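Local coordinates for protein collagen alpha-1(XX) chain (Homo sapiens, PDB 5KF4) that probably contributes to the extracellular matrix as a non-fibrillar collagen, here represented by one fibronectin type III domain of its chain, at residues 31-34 against 35-39; 56-59 against 60-64. All coordinates share one frame; numbering follows the deposited sequence.

Each contact joins a strand end to the loop that follows it, and each loop passes between the two sheets of one fibronectin type III domain. Contact 1 comes first along the chain and leads from strand 27-32 of the three-stranded sheet to strand 40-47 of the four-stranded sheet. Contact 2 follows and leads back, from strand 54-59 to strand 64-67. Their centres lie about 9 Å apart, on the same side of the chain's centre. The loops touch: Leu-39 O is 3.0 Å from Gly-60 N, a probable hydrogen bond. Pro-38 packs on the Gly-60 carbonyl, and the Trp-31 indole lies against the 62-64 backbone. The two crossings thus join the sheets at one end of the sandwich.

Contact 1: residues 31-34 against 35-39; sequences WTPA and PRHPL
The imidazole of His-37 meets the carbonyl of Ala-34 at its edge, with Ala-34 O in the ring plane. Pro-33 approaches the same ring obliquely, and its CB lies 4.2 Å from His-37 CE1. The edge contact is a weak hydrogen bond. His-37 ND1 donates to Ala-34 O over 3.1 Å, but the N-H...O angle is only 133°. His-37 CE1 is almost as near to Ala-34 O, at 3.4 Å. The ring turns back over the loop because CG stands anti to the carbonyl carbon of His-37, with chi1 at -72°. This carries ND1 to the Ala-34 carbonyl. Ala-34 CB lies 3.4 Å from Pro-35 CD, a closeness largely set by the peptide link between them; Pro-35 is poorly ordered. The bend lies at the surface and joins strand 27-32 to strand 40-47, so the chain passes here from one sheet to the other. Arg-36 O accepts a hydrogen bond from the hydroxyl of Tyr-84, on strand 75-84, and Ala-34 touches Pro-12. His-37 rests on Pro-61, in the loop between strand 54-59 and strand 64-67.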
loop_
_atom_site.group_PDB
_atom_site.type_symbol
_atom_site.label_atom_id
_atom_site.label_comp_id
_atom_site.label_asym_id
_atom_site.label_seq_id
_atom_site.Cartn_x
_atom_site.Cartn_y
_atom_site.Cartn_z
ATOM N N TRP A 31 8.687 -1.573 2.328
ATOM C CA TRP A 31 8.712 -2.803 1.556
ATOM C C TRP A 31 10.080 -3.015 0.920
ATOM O O TRP A 31 10.849 -2.071 0.789
ATOM C CB TRP A 31 7.610 -2.753 0.489
ATOM C CG TRP A 31 7.738 -1.581 -0.461
ATOM C CD1 TRP A 31 8.407 -1.552 -1.654
ATOM C CD2 TRP A 31 7.193 -0.265 -0.279
ATOM N NE1 TRP A 31 8.302 -0.307 -2.227
ATOM C CE2 TRP A 31 7.563 0.501 -1.402
ATOM C CE3 TRP A 31 6.424 0.336 0.724
ATOM C CZ2 TRP A 31 7.191 1.838 -1.550
ATOM C CZ3 TRP A 31 6.058 1.664 0.576
ATOM C CH2 TRP A 31 6.441 2.399 -0.552
ATOM N N THR A 32 10.407 -4.253 0.559
ATOM C CA THR A 32 11.657 -4.496 -0.155
ATOM C C THR A 32 11.399 -4.647 -1.653
ATOM O O THR A 32 10.800 -5.630 -2.086
ATOM C CB THR A 32 12.389 -5.744 0.379
ATOM O OG1 THR A 32 12.751 -5.530 1.751
ATOM C CG2 THR A 32 13.652 -6.006 -0.426
ATOM N N PRO A 33 11.871 -3.675 -2.447
ATOM C CA PRO A 33 11.616 -3.625 -3.889
ATOM C C PRO A 33 12.346 -4.718 -4.654
ATOM O O PRO A 33 13.428 -5.140 -4.242
ATOM C CB PRO A 33 12.140 -2.245 -4.297
ATOM C CG PRO A 33 13.161 -1.897 -3.274
ATOM C CD PRO A 33 12.914 -2.719 -2.035
ATOM N N ALA A 34 11.757 -5.166 -5.755
ATOM C CA ALA A 34 12.433 -6.076 -6.666
ATOM C C ALA A 34 13.577 -5.336 -7.366
ATOM O O ALA A 34 13.541 -4.106 -7.470
ATOM C CB ALA A 34 11.448 -6.647 -7.673
ATOM N N PRO A 35 14.601 -6.078 -7.831
ATOM C CA PRO A 35 15.770 -5.512 -8.521
ATOM C C PRO A 35 15.389 -4.623 -9.702
ATOM O O PRO A 35 16.051 -3.618 -9.960
ATOM C CB PRO A 35 16.534 -6.747 -9.006
ATOM C CG PRO A 35 16.118 -7.845 -8.104
ATOM C CD PRO A 35 14.770 -7.515 -7.539
ATOM N N ARG A 36 14.328 -4.994 -10.407
ATOM C CA ARG A 36 13.784 -4.141 -11.452
ATOM C C ARG A 36 12.785 -3.170 -10.849
ATOM O O ARG A 36 11.700 -3.558 -10.414
ATOM C CB ARG A 36 13.107 -4.985 -12.534
ATOM C CG ARG A 36 12.979 -4.335 -13.900
ATOM C CD ARG A 36 12.303 -5.301 -14.860
ATOM N NE ARG A 36 11.416 -4.629 -15.806
ATOM C CZ ARG A 36 10.409 -5.230 -16.431
ATOM N NH1 ARG A 36 10.158 -6.512 -16.201
ATOM N NH2 ARG A 36 9.648 -4.552 -17.281
ATOM N N HIS A 37 13.161 -1.900 -10.811
ATOM C CA HIS A 37 12.308 -0.895 -10.204
ATOM C C HIS A 37 11.182 -0.537 -11.169
ATOM O O HIS A 37 11.412 -0.386 -12.370
ATOM C CB HIS A 37 13.132 0.332 -9.821
ATOM C CG HIS A 37 14.023 0.102 -8.640
ATOM N ND1 HIS A 37 14.202 -1.144 -8.081
ATOM C CD2 HIS A 37 14.786 0.955 -7.917
ATOM C CE1 HIS A 37 15.039 -1.050 -7.061
ATOM N NE2 HIS A 37 15.407 0.212 -6.941
ATOM N N PRO A 38 9.958 -0.390 -10.646
ATOM C CA PRO A 38 8.828 -0.098 -11.529
ATOM C C PRO A 38 8.782 1.354 -11.963
ATOM O O PRO A 38 9.679 2.126 -11.633
ATOM C CB PRO A 38 7.621 -0.456 -10.663
ATOM C CG PRO A 38 8.074 -0.159 -9.280
ATOM C CD PRO A 38 9.529 -0.571 -9.245
ATOM N N LEU A 39 7.785 1.700 -12.767
ATOM C CA LEU A 39 7.570 3.091 -13.110
ATOM C C LEU A 39 6.895 3.720 -11.904
ATOM O O LEU A 39 7.229 4.836 -11.509
ATOM C CB LEU A 39 6.737 3.249 -14.383
ATOM C CG LEU A 39 7.525 3.137 -15.695
ATOM C CD1 LEU A 39 7.913 1.694 -16.000
ATOM C CD2 LEU A 39 6.759 3.750 -16.856
#

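Contact 2: residues 56-59 against 60-64; sequences VVVE and GPAAS
This is a local contact round a type I beta turn, running from Glu-59 to Ala-62 at the end of strand 54-59. The turn begins the crossing to strand 64-67, in the other sheet. One backbone hydrogen bond closes it. Ala-62 N donates to Glu-59 O over 3.2 Å, with an N-H...O angle of 152°. The donor does not sit on a lone pair. It lies above the carbonyl plane of Glu-59, 60° out of it, and the C=O...N angle is 114°. Gly-60 and Pro-61 occupy the two middle positions of the turn.

Side chains add a few close contacts. The methyl of Ala-62 points back to the strand, and its CB lies 3.2 Å from Glu-59 O. The same carbonyl oxygen therefore meets both the amide and the methyl of Ala-62. On the buried side, Val-58 CG2 comes within 4.3 Å of Ala-62 CB, a loose apolar touch between one branch of the valine and the methyl. Pro-61 meets the base of the glutamate instead: its CD is 3.5 Å from Glu-59 CB. Beyond CB the Glu-59 side chain is bent, and its carboxylate end leads away from the turn. Glu-59 also touches Lys-40, on strand 40-47.

Strand 54-59 is an edge strand of the four-stranded sheet. Val-56 and Val-58 are hydrogen-bonded through their backbones to Ile-43 and Tyr-41 of strand 40-47, and the turn comes directly after this pairing. The turn opens the connection from strand 54-59, at the edge of one sheet, to strand 64-67 in the other, as in the beta sandwich of fibronectin type III domains.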
loop_
_atom_site.group_PDB
_atom_site.type_symbol
_atom_site.label_atom_id
_atom_site.label_comp_id
_atom_site.label_asym_id
_atom_site.label_seq_id
_atom_site.Cartn_x
_atom_site.Cartn_y
_atom_site.Cartn_z
ATOM N N VAL A 56 -2.970 6.401 -3.395
ATOM C CA VAL A 56 -1.933 7.304 -3.853
ATOM C C VAL A 56 -0.988 6.477 -4.703
ATOM O O VAL A 56 -0.730 5.312 -4.407
ATOM C CB VAL A 56 -1.178 7.980 -2.678
ATOM C CG1 VAL A 56 -0.452 6.946 -1.830
ATOM C CG2 VAL A 56 -0.194 9.024 -3.188
ATOM N N VAL A 57 -0.514 7.048 -5.798
ATOM C CA VAL A 57 0.461 6.336 -6.598
ATOM C C VAL A 57 1.822 6.996 -6.399
ATOM O O VAL A 57 1.936 8.221 -6.445
ATOM C CB VAL A 57 0.056 6.314 -8.085
ATOM C CG1 VAL A 57 1.206 5.835 -8.957
ATOM C CG2 VAL A 57 -1.153 5.420 -8.279
ATOM N N VAL A 58 2.848 6.185 -6.159
ATOM C CA VAL A 58 4.192 6.711 -5.946
ATOM C C VAL A 58 5.147 6.106 -6.968
ATOM O O VAL A 58 4.784 5.173 -7.681
ATOM C CB VAL A 58 4.700 6.429 -4.522
ATOM C CG1 VAL A 58 3.858 7.187 -3.505
ATOM C CG2 VAL A 58 4.684 4.938 -4.234
ATOM N N GLU A 59 6.386 6.581 -6.984
ATOM C CA GLU A 59 7.321 6.205 -8.039
ATOM C C GLU A 59 7.982 4.853 -7.814
ATOM O O GLU A 59 7.964 4.302 -6.715
ATOM C CB GLU A 59 8.415 7.260 -8.190
ATOM C CG GLU A 59 7.901 8.657 -8.427
ATOM C CD GLU A 59 7.650 9.386 -7.124
ATOM O OE1 GLU A 59 6.701 9.005 -6.405
ATOM O OE2 GLU A 59 8.414 10.326 -6.812
ATOM N N GLY A 60 8.529 4.310 -8.892
ATOM C CA GLY A 60 9.233 3.043 -8.856
ATOM C C GLY A 60 10.417 2.908 -7.910
ATOM O O GLY A 60 10.552 1.883 -7.246
ATOM N N PRO A 61 11.299 3.926 -7.846
ATOM C CA PRO A 61 12.424 3.728 -6.931
ATOM C C PRO A 61 12.083 4.103 -5.498
ATOM O O PRO A 61 12.981 4.208 -4.663
ATOM C CB PRO A 61 13.498 4.658 -7.497
ATOM C CG PRO A 61 12.741 5.729 -8.232
ATOM C CD PRO A 61 11.330 5.267 -8.455
ATOM N N ALA A 62 10.801 4.299 -5.216
ATOM C CA ALA A 62 10.390 4.662 -3.872
ATOM C C ALA A 62 10.503 3.404 -3.031
ATOM O O ALA A 62 10.151 2.314 -3.485
ATOM C CB ALA A 62 8.978 5.222 -3.848
ATOM N N ALA A 63 10.974 3.554 -1.802
ATOM C CA ALA A 63 11.131 2.408 -0.925
ATOM C C ALA A 63 10.327 2.614 0.341
ATOM O O ALA A 63 10.307 1.770 1.238
ATOM C CB ALA A 63 12.603 2.203 -0.597
ATOM N N SER A 64 9.640 3.745 0.385
ATOM C CA SER A 64 8.871 4.133 1.549
ATOM C C SER A 64 7.896 5.235 1.172
ATOM O O SER A 64 8.165 6.041 0.282
ATOM C CB SER A 64 9.789 4.596 2.681
ATOM O OG SER A 64 9.049 5.211 3.723
#